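PDB 3MYR: nickel-dependent hydrogenase large subunit from Allochromatium vinosum, which catalyses the oxidation of molecular hydrogen, transferring its electrons to an acceptor, as the nickel-iron-bearing subunit of a heterodimeric hydrogenase. Local coordinates for residues T11-H16 against T548-D553; D103-F108 against L192-W197; H112-V117 against G170-P175. One frame throughout, in Å; residues are numbered along the deposited sequence.

Overall arrangement
Interactions 1 and 2 are buried; interaction 3 lies farther out, its tryptophan partly exposed. The centre of interaction 1 lies about 10 Å from the centre of the chain, that of interaction 2 about 14 Å and that of interaction 3 about 22 Å. Interaction 1 is polar, a histidine-to-carbonyl bond near the nickel-iron centre. Interaction 2 is purely apolar and joins two long helices. Interaction 3, the smallest by buried area, sets a tryptophan edge against a leucine and a carbonyl between two loops. Interactions 2 and 3 share a chain path, since residues 112-117 continue from helix 86-112. Asp115 ties interaction 3 to interaction 1 by a salt bridge to Arg12 and a probable hydrogen bond to His550.

Interaction 1: T11-H16 against T548-D553; sequences TRIEGH and TIHSFD
The carbonyl oxygen of Thr11 takes a hydrogen bond from His550, with NE2 2.7 Å from O. The bond is nearly straight (167° at the hydrogen), and the oxygen lies close to the imidazole plane, so the ring presents its N-H edge-on. Because CG of His550 stands beside its backbone N and anti to the carbonyl carbon (chi1 -73°), the ring leaves helix 543-551 toward the 11-16 loop. The same edge meets a methyl group: Ile13 CG2 is 3.7 Å from His550 CD2, near the ring plane. The Arg12 side chain comes in as well. His550 CE1 sits over one face of its guanidinium, 3.5 Å from NH1 and offset toward the rim, while the two planes are 50° apart, an inclined approach rather than a parallel stack. Asp115 completes the cluster, forming a salt bridge with Arg12 NH1 and a probable hydrogen bond with His550 ND1; Leu111 O also accepts from NH1. Arg12 NE and NH2 turn to Gln46 O and Ala47 O of the small subunit. The side chain of Ile13 is about 9 Å from the oxidised nickel-iron centre. Arg12 to His16 spell the Arg-Ile-Glu-Gly-His sequence found near the amino end of [NiFe] hydrogenase large subunits, here joined to the residues leading into the C-terminal cysteine motif with Cys555 and Cys558, beside the active site.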
loop_
_atom_site.group_PDB
_atom_site.type_symbol
_atom_site.label_atom_id
_atom_site.label_comp_id
_atom_site.label_asym_id
_atom_site.label_seq_id
_atom_site.Cartn_x
_atom_site.Cartn_y
_atom_site.Cartn_z
ATOM N N THR B 11 2.924 -6.195 13.396
ATOM C CA THR B 11 2.948 -4.772 13.066
ATOM C C THR B 11 4.037 -4.473 12.015
ATOM O O THR B 11 4.784 -5.352 11.605
ATOM C CB THR B 11 3.206 -3.952 14.325
ATOM O OG1 THR B 11 4.459 -4.375 14.895
ATOM C CG2 THR B 11 2.043 -4.220 15.392
ATOM N N ARG B 12 4.120 -3.220 11.594
ATOM C CA ARG B 12 5.047 -2.846 10.541
ATOM C C ARG B 12 4.838 -3.669 9.298
ATOM O O ARG B 12 5.801 -4.070 8.632
ATOM C CB ARG B 12 6.497 -2.871 11.050
ATOM C CG ARG B 12 6.744 -1.544 11.801
ATOM C CD ARG B 12 8.166 -1.451 12.363
ATOM N NE ARG B 12 8.453 -2.510 13.345
ATOM C CZ ARG B 12 9.357 -3.488 13.203
ATOM N NH1 ARG B 12 10.096 -3.643 12.097
ATOM N NH2 ARG B 12 9.598 -4.311 14.225
ATOM N N ILE B 13 3.566 -3.973 9.029
ATOM C CA ILE B 13 3.137 -4.358 7.697
ATOM C C ILE B 13 1.939 -3.478 7.361
ATOM O O ILE B 13 1.494 -2.640 8.180
ATOM C CB ILE B 13 2.678 -5.881 7.670
ATOM C CG1 ILE B 13 1.472 -6.108 8.624
ATOM C CG2 ILE B 13 3.781 -6.759 8.113
ATOM C CD1 ILE B 13 0.727 -7.448 8.396
ATOM N N GLU B 14 1.369 -3.711 6.189
ATOM C CA GLU B 14 0.024 -3.192 5.914
ATOM C C GLU B 14 -1.015 -4.269 6.274
ATOM O O GLU B 14 -0.867 -5.426 5.903
ATOM C CB GLU B 14 -0.106 -2.856 4.423
ATOM C CG GLU B 14 -1.418 -2.029 4.115
ATOM C CD GLU B 14 -2.721 -2.807 4.430
ATOM O OE1 GLU B 14 -3.713 -2.144 4.934
ATOM O OE2 GLU B 14 -2.751 -4.058 4.187
ATOM N N GLY B 15 -2.017 -3.906 7.047
ATOM C CA GLY B 15 -3.137 -4.779 7.271
ATOM C C GLY B 15 -2.976 -5.762 8.400
ATOM O O GLY B 15 -2.138 -5.594 9.281
ATOM N N HIS B 16 -3.785 -6.821 8.367
ATOM C CA HIS B 16 -4.083 -7.579 9.580
ATOM C C HIS B 16 -3.629 -9.018 9.471
ATOM O O HIS B 16 -4.315 -9.828 8.850
ATOM C CB HIS B 16 -5.602 -7.508 9.865
ATOM C CG HIS B 16 -6.024 -6.150 10.318
ATOM N ND1 HIS B 16 -6.721 -5.267 9.508
ATOM C CD2 HIS B 16 -5.689 -5.455 11.425
ATOM C CE1 HIS B 16 -6.919 -4.132 10.164
ATOM N NE2 HIS B 16 -6.270 -4.213 11.313
ATOM N N THR B 548 11.851 -12.185 8.871
ATOM C CA THR B 548 11.529 -12.954 7.681
ATOM C C THR B 548 10.164 -12.573 7.126
ATOM O O THR B 548 10.033 -12.266 5.904
ATOM C CB THR B 548 11.639 -14.457 7.947
ATOM O OG1 THR B 548 13.022 -14.803 8.060
ATOM C CG2 THR B 548 11.043 -15.325 6.784
ATOM N N ILE B 549 9.184 -12.434 8.011
ATOM C CA ILE B 549 7.842 -12.034 7.510
ATOM C C ILE B 549 7.959 -10.629 6.837
ATOM O O ILE B 549 7.484 -10.435 5.742
ATOM C CB ILE B 549 6.749 -12.108 8.632
ATOM C CG1 ILE B 549 6.406 -13.572 9.025
ATOM C CG2 ILE B 549 5.456 -11.376 8.249
ATOM C CD1 ILE B 549 6.052 -14.507 7.899
ATOM N N HIS B 550 8.645 -9.682 7.479
ATOM C CA HIS B 550 8.738 -8.315 6.931
ATOM C C HIS B 550 9.519 -8.330 5.616
ATOM O O HIS B 550 9.271 -7.511 4.731
ATOM C CB HIS B 550 9.431 -7.370 7.908
ATOM C CG HIS B 550 8.596 -7.006 9.096
ATOM N ND1 HIS B 550 9.134 -6.811 10.355
ATOM C CD2 HIS B 550 7.270 -6.732 9.206
ATOM C CE1 HIS B 550 8.171 -6.439 11.184
ATOM N NE2 HIS B 550 7.033 -6.387 10.515
ATOM N N SER B 551 10.433 -9.290 5.442
ATOM C CA SER B 551 11.192 -9.307 4.185
ATOM C C SER B 551 10.290 -9.541 2.973
ATOM O O SER B 551 10.704 -9.229 1.874
ATOM C CB SER B 551 12.328 -10.356 4.187
ATOM O OG SER B 551 11.824 -11.707 4.148
ATOM N N PHE B 552 9.127 -10.172 3.152
ATOM C CA PHE B 552 8.134 -10.304 2.048
ATOM C C PHE B 552 7.295 -9.046 1.814
ATOM O O PHE B 552 6.503 -9.010 0.866
ATOM C CB PHE B 552 7.145 -11.494 2.309
ATOM C CG PHE B 552 7.762 -12.848 2.153
ATOM C CD1 PHE B 552 7.730 -13.491 0.926
ATOM C CD2 PHE B 552 8.275 -13.540 3.270
ATOM C CE1 PHE B 552 8.239 -14.777 0.746
ATOM C CE2 PHE B 552 8.813 -14.837 3.111
ATOM C CZ PHE B 552 8.792 -15.463 1.873
ATOM N N ASP B 553 7.434 -8.045 2.695
ATOM C CA ASP B 553 6.681 -6.791 2.597
ATOM C C ASP B 553 5.158 -7.129 2.550
ATOM O O ASP B 553 4.474 -6.790 1.591
ATOM C CB ASP B 553 7.148 -6.069 1.294
ATOM C CG ASP B 553 6.665 -4.602 1.173
ATOM O OD1 ASP B 553 6.970 -3.999 0.099
ATOM O OD2 ASP B 553 5.918 -4.078 2.046
#

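Interaction 2: D103-F108 against L192-W197; sequences DHVMHF and LEALAW
Val105 CG1 and Trp197 CG each stand anti to the backbone N of their own residue (chi1 160° and 168°), and chi2 of 88° sets the indole steeply across its stem. From helix 86-112 the valine and from helix 181-201 the tryptophan reach toward each other from opposite directions. They meet at the benzene half of the indole. Val105 CG1 comes within 3.4 Å of Trp197 CZ3, the branch carbon CB lies 3.6 Å from that same atom, and CG2 is 3.8 Å from Trp197 CH2. The two methyls thus lie along the CZ3-CH2 bond, CG1 by CZ3 and CG2 by CH2, coming in obliquely to the ring. One helical turn before the tryptophan, Ala194 adds its methyl, with CB 4.0 Å from Val105 CG1; CG1 therefore touches both the alanine and the indole. Helix 236-265 encloses the same patch: Phe252 stacks with Trp197 and also touches Val105 and Ala194, and Tyr257 packs on Val105. Across the indole from this contact, Trp197 NE1 donates to Ser248 O, which anchors the ring's rotation. Were Trp197 cut back to an alanine, Val105 and Phe252 would probably face a gap, and Ser248 O would lose its indole donor. Asp103, pointing away from helix 181-201, forms a salt bridge with Arg487. Between the two segments the adhesion is wholly apolar and non-directional, burying 190 Å²; this implies that the pairing here depends on complementary shape and dehydration, while the precise orientation of the indole probably owes more to its hydrogen bond and ring stack with the third helix.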
loop_
_atom_site.group_PDB
_atom_site.type_symbol
_atom_site.label_atom_id
_atom_site.label_comp_id
_atom_site.label_asym_id
_atom_site.label_seq_id
_atom_site.Cartn_x
_atom_site.Cartn_y
_atom_site.Cartn_z
ATOM N N ASP B 103 7.678 3.161 -2.480
ATOM C CA ASP B 103 7.179 2.072 -1.660
ATOM C C ASP B 103 8.371 1.218 -1.078
ATOM O O ASP B 103 8.410 0.944 0.106
ATOM C CB ASP B 103 6.303 1.225 -2.600
ATOM C CG ASP B 103 5.427 0.243 -1.894
ATOM O OD1 ASP B 103 5.780 -0.222 -0.758
ATOM O OD2 ASP B 103 4.344 -0.079 -2.493
ATOM N N HIS B 104 9.379 0.876 -1.877
ATOM C CA HIS B 104 10.525 0.103 -1.386
ATOM C C HIS B 104 11.332 0.846 -0.344
ATOM O O HIS B 104 11.796 0.217 0.602
ATOM C CB HIS B 104 11.473 -0.283 -2.554
ATOM C CG HIS B 104 10.922 -1.385 -3.422
ATOM N ND1 HIS B 104 9.801 -2.112 -3.052
ATOM C CD2 HIS B 104 11.399 -1.971 -4.550
ATOM C CE1 HIS B 104 9.595 -3.073 -3.940
ATOM N NE2 HIS B 104 10.529 -2.989 -4.874
ATOM N N VAL B 105 11.569 2.155 -0.565
ATOM C CA VAL B 105 12.384 2.949 0.359
ATOM C C VAL B 105 11.640 3.001 1.707
ATOM O O VAL B 105 12.236 2.756 2.767
ATOM C CB VAL B 105 12.635 4.385 -0.191
ATOM C CG1 VAL B 105 13.050 5.399 0.956
ATOM C CG2 VAL B 105 13.700 4.327 -1.320
ATOM N N MET B 106 10.337 3.243 1.672
ATOM C CA MET B 106 9.624 3.325 2.979
ATOM C C MET B 106 9.506 1.925 3.557
ATOM O O MET B 106 9.527 1.802 4.776
ATOM C CB MET B 106 8.161 3.829 2.810
ATOM C CG MET B 106 8.141 5.363 2.428
ATOM S SD MET B 106 6.373 5.936 2.522
ATOM C CE MET B 106 5.969 5.990 4.277
ATOM N N HIS B 107 9.319 0.882 2.724
ATOM C CA HIS B 107 9.310 -0.439 3.358
ATOM C C HIS B 107 10.617 -0.666 4.125
ATOM O O HIS B 107 10.635 -1.071 5.298
ATOM C CB HIS B 107 9.197 -1.637 2.368
ATOM C CG HIS B 107 9.255 -2.942 3.067
ATOM N ND1 HIS B 107 10.369 -3.755 3.074
ATOM C CD2 HIS B 107 8.366 -3.518 3.912
ATOM C CE1 HIS B 107 10.129 -4.815 3.818
ATOM N NE2 HIS B 107 8.917 -4.694 4.341
ATOM N N PHE B 108 11.721 -0.418 3.461
ATOM C CA PHE B 108 12.990 -0.690 4.091
ATOM C C PHE B 108 13.194 0.109 5.411
ATOM O O PHE B 108 13.554 -0.475 6.427
ATOM C CB PHE B 108 14.171 -0.477 3.167
ATOM C CG PHE B 108 15.503 -0.797 3.862
ATOM C CD1 PHE B 108 16.320 0.219 4.350
ATOM C CD2 PHE B 108 15.869 -2.131 4.083
ATOM C CE1 PHE B 108 17.556 -0.099 5.040
ATOM C CE2 PHE B 108 17.053 -2.480 4.735
ATOM C CZ PHE B 108 17.914 -1.445 5.222
ATOM N N LEU B 192 14.675 9.041 9.295
ATOM C CA LEU B 192 14.031 10.355 9.353
ATOM C C LEU B 192 14.177 11.096 8.006
ATOM O O LEU B 192 13.246 11.781 7.576
ATOM C CB LEU B 192 14.651 11.196 10.473
ATOM C CG LEU B 192 14.261 10.744 11.896
ATOM C CD1 LEU B 192 15.154 11.419 12.872
ATOM C CD2 LEU B 192 12.791 11.036 12.250
ATOM N N GLU B 193 15.353 11.002 7.368
ATOM C CA GLU B 193 15.470 11.607 6.046
ATOM C C GLU B 193 14.502 10.941 5.052
ATOM O O GLU B 193 13.964 11.607 4.171
ATOM C CB GLU B 193 16.900 11.486 5.496
ATOM C CG GLU B 193 17.963 12.094 6.356
ATOM C CD GLU B 193 17.796 13.647 6.415
ATOM O OE1 GLU B 193 17.279 14.224 5.415
ATOM O OE2 GLU B 193 18.119 14.269 7.475
ATOM N N ALA B 194 14.304 9.626 5.153
ATOM C CA ALA B 194 13.393 8.936 4.247
ATOM C C ALA B 194 11.968 9.439 4.404
ATOM O O ALA B 194 11.247 9.482 3.399
ATOM C CB ALA B 194 13.455 7.356 4.422
ATOM N N LEU B 195 11.544 9.851 5.628
ATOM C CA LEU B 195 10.197 10.390 5.721
ATOM C C LEU B 195 10.097 11.726 4.973
ATOM O O LEU B 195 9.071 11.986 4.371
ATOM C CB LEU B 195 9.735 10.642 7.180
ATOM C CG LEU B 195 9.548 9.429 8.030
ATOM C CD1 LEU B 195 9.544 9.894 9.526
ATOM C CD2 LEU B 195 8.208 8.795 7.576
ATOM N N ALA B 196 11.100 12.616 5.083
ATOM C CA ALA B 196 11.039 13.904 4.353
ATOM C C ALA B 196 11.129 13.635 2.821
ATOM O O ALA B 196 10.446 14.256 2.018
ATOM C CB ALA B 196 12.171 14.827 4.782
ATOM N N TRP B 197 12.005 12.720 2.433
ATOM C CA TRP B 197 12.174 12.441 1.014
ATOM C C TRP B 197 10.882 11.833 0.401
ATOM O O TRP B 197 10.438 12.204 -0.715
ATOM C CB TRP B 197 13.367 11.439 0.839
ATOM C CG TRP B 197 13.429 10.878 -0.547
ATOM C CD1 TRP B 197 14.081 11.419 -1.653
ATOM C CD2 TRP B 197 12.794 9.661 -0.993
ATOM N NE1 TRP B 197 13.887 10.568 -2.737
ATOM C CE2 TRP B 197 13.147 9.474 -2.338
ATOM C CE3 TRP B 197 12.033 8.667 -0.344
ATOM C CZ2 TRP B 197 12.651 8.397 -3.095
ATOM C CZ3 TRP B 197 11.487 7.643 -1.105
ATOM C CH2 TRP B 197 11.853 7.485 -2.463
#

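Interaction 3: H112-V117 against G170-P175; sequences HALDWV and GYWGHP
Val117 and Trp172 approach with their CA atoms 8.8 Å apart, where the chain has passed beyond helix 86-112 on one side and makes a type II beta turn from Tyr171 to His174 on the other. Trp172, at the second position of the turn, carries the contact. Its CG lies beside the backbone N, and the indole extends from the turn toward the 112-117 loop. There the benzene edge does the touching. Val117 O lies 3.6 Å from Trp172 CZ3 and close to the ring plane, so the carbonyl confronts the aromatic C-H rim instead of the pi face. Leu114 CD2 approaches the same rim, 4.3 Å from Trp172 CH2, a loose apolar touch. Gly170 CA lies over one face of the indole, 3.6 Å above the plane and offset toward the rim. The pyrrole end is held by a hydrogen bond from Trp172 NE1 to Phe167 O, and the helix 119-122 residues Val119 and Val120 also pack on the ring. Ala113 O accepts from both Trp116 N and Val117 N. The turn is closed by His174 N to Tyr171 O at 3.0 Å, and glycine fills its third position: Gly173 has phi 85°, where a CB would press on the carbonyl oxygen of the preceding residue. Asp118 OD2 accepts from Gly173 N, a further tie between the two loops. On the small-subunit side, Tyr171 OH bonds to Ser49 N of the small subunit, and Trp172 packs on Ala47 of that chain. The arrangement is that of a type II turn with glycine at its third position, lying in the loop before helix 181-201 and packing its tryptophan against the loop after helix 86-112, beside the subunit interface.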
loop_
_atom_site.group_PDB
_atom_site.type_symbol
_atom_site.label_atom_id
_atom_site.label_comp_id
_atom_site.label_asym_id
_atom_site.label_seq_id
_atom_site.Cartn_x
_atom_site.Cartn_y
_atom_site.Cartn_z
ATOM N N HIS B 112 10.794 -2.271 7.828
ATOM C CA HIS B 112 11.677 -3.406 7.994
ATOM C C HIS B 112 12.809 -3.061 8.978
ATOM O O HIS B 112 13.197 -3.887 9.818
ATOM C CB HIS B 112 12.330 -3.780 6.614
ATOM C CG HIS B 112 12.753 -5.235 6.498
ATOM N ND1 HIS B 112 12.647 -6.148 7.530
ATOM C CD2 HIS B 112 13.267 -5.925 5.452
ATOM C CE1 HIS B 112 13.031 -7.355 7.109
ATOM N NE2 HIS B 112 13.380 -7.245 5.838
ATOM N N ALA B 113 13.332 -1.846 8.910
ATOM C CA ALA B 113 14.657 -1.568 9.494
ATOM C C ALA B 113 14.701 -1.789 11.042
ATOM O O ALA B 113 15.750 -2.245 11.574
ATOM C CB ALA B 113 15.075 -0.201 9.152
ATOM N N LEU B 114 13.568 -1.566 11.746
ATOM C CA LEU B 114 13.553 -1.776 13.199
ATOM C C LEU B 114 13.716 -3.240 13.635
ATOM O O LEU B 114 13.909 -3.509 14.839
ATOM C CB LEU B 114 12.344 -1.156 13.892
ATOM C CG LEU B 114 12.244 0.380 13.753
ATOM C CD1 LEU B 114 11.014 0.927 14.520
ATOM C CD2 LEU B 114 13.529 1.109 14.193
ATOM N N ASP B 115 13.658 -4.169 12.675
ATOM C CA ASP B 115 14.074 -5.555 12.918
ATOM C C ASP B 115 15.590 -5.727 13.041
ATOM O O ASP B 115 16.063 -6.763 13.527
ATOM C CB ASP B 115 13.590 -6.551 11.838
ATOM C CG ASP B 115 12.046 -6.623 11.721
ATOM O OD1 ASP B 115 11.508 -7.136 10.674
ATOM O OD2 ASP B 115 11.372 -6.101 12.634
ATOM N N TRP B 116 16.351 -4.797 12.510
ATOM C CA TRP B 116 17.790 -5.012 12.315
ATOM C C TRP B 116 18.536 -3.935 13.082
ATOM O O TRP B 116 19.752 -4.054 13.268
ATOM C CB TRP B 116 18.196 -4.862 10.828
ATOM C CG TRP B 116 17.410 -5.659 9.866
ATOM C CD1 TRP B 116 16.355 -5.225 9.082
ATOM C CD2 TRP B 116 17.560 -7.063 9.603
ATOM N NE1 TRP B 116 15.881 -6.276 8.337
ATOM C CE2 TRP B 116 16.581 -7.414 8.647
ATOM C CE3 TRP B 116 18.437 -8.058 10.087
ATOM C CZ2 TRP B 116 16.454 -8.733 8.147
ATOM C CZ3 TRP B 116 18.303 -9.360 9.613
ATOM C CH2 TRP B 116 17.305 -9.690 8.656
ATOM N N VAL B 117 17.847 -2.810 13.339
ATOM C CA VAL B 117 18.439 -1.602 13.923
ATOM C C VAL B 117 17.901 -1.425 15.338
ATOM O O VAL B 117 16.677 -1.447 15.556
ATOM C CB VAL B 117 18.048 -0.360 13.089
ATOM C CG1 VAL B 117 18.349 0.945 13.829
ATOM C CG2 VAL B 117 18.735 -0.405 11.700
ATOM N N GLY B 170 9.589 -2.389 22.992
ATOM C CA GLY B 170 10.291 -2.868 21.808
ATOM C C GLY B 170 11.347 -3.873 22.277
ATOM O O GLY B 170 11.541 -4.105 23.495
ATOM N N TYR B 171 12.023 -4.492 21.322
ATOM C CA TYR B 171 12.837 -5.633 21.606
ATOM C C TYR B 171 14.280 -5.201 21.790
ATOM O O TYR B 171 15.191 -6.001 21.675
ATOM C CB TYR B 171 12.656 -6.717 20.499
ATOM C CG TYR B 171 11.194 -7.142 20.277
ATOM C CD1 TYR B 171 10.278 -7.146 21.332
ATOM C CD2 TYR B 171 10.721 -7.457 19.002
ATOM C CE1 TYR B 171 8.908 -7.460 21.105
ATOM C CE2 TYR B 171 9.360 -7.750 18.763
ATOM C CZ TYR B 171 8.465 -7.747 19.800
ATOM O OH TYR B 171 7.144 -8.073 19.580
ATOM N N TRP B 172 14.493 -3.921 22.054
ATOM C CA TRP B 172 15.838 -3.340 22.136
ATOM C C TRP B 172 16.758 -4.220 23.037
ATOM O O TRP B 172 16.354 -4.667 24.122
ATOM C CB TRP B 172 15.748 -1.911 22.703
ATOM C CG TRP B 172 14.570 -1.154 22.110
ATOM C CD1 TRP B 172 13.532 -0.579 22.811
ATOM C CD2 TRP B 172 14.282 -0.939 20.715
ATOM N NE1 TRP B 172 12.629 -0.035 21.936
ATOM C CE2 TRP B 172 13.038 -0.253 20.650
ATOM C CE3 TRP B 172 14.926 -1.297 19.518
ATOM C CZ2 TRP B 172 12.434 0.132 19.424
ATOM C CZ3 TRP B 172 14.315 -0.959 18.281
ATOM C CH2 TRP B 172 13.092 -0.225 18.247
ATOM N N GLY B 173 18.002 -4.424 22.616
ATOM C CA GLY B 173 18.969 -5.193 23.462
ATOM C C GLY B 173 18.832 -6.702 23.228
ATOM O O GLY B 173 19.627 -7.494 23.761
ATOM N N HIS B 174 17.886 -7.121 22.381
ATOM C CA HIS B 174 17.786 -8.557 22.023
ATOM C C HIS B 174 19.121 -8.965 21.328
ATOM O O HIS B 174 19.720 -8.138 20.581
ATOM C CB HIS B 174 16.618 -8.747 21.043
ATOM C CG HIS B 174 16.263 -10.185 20.778
ATOM N ND1 HIS B 174 17.015 -11.003 19.957
ATOM C CD2 HIS B 174 15.161 -10.906 21.116
ATOM C CE1 HIS B 174 16.451 -12.194 19.885
ATOM N NE2 HIS B 174 15.295 -12.139 20.527
ATOM N N PRO B 175 19.600 -10.219 21.584
ATOM C CA PRO B 175 20.906 -10.651 21.056
ATOM C C PRO B 175 20.898 -10.753 19.522
ATOM O O PRO B 175 21.967 -10.692 18.913
ATOM C CB PRO B 175 21.123 -12.043 21.717
ATOM C CG PRO B 175 19.697 -12.487 22.134
ATOM C CD PRO B 175 19.080 -11.174 22.593
#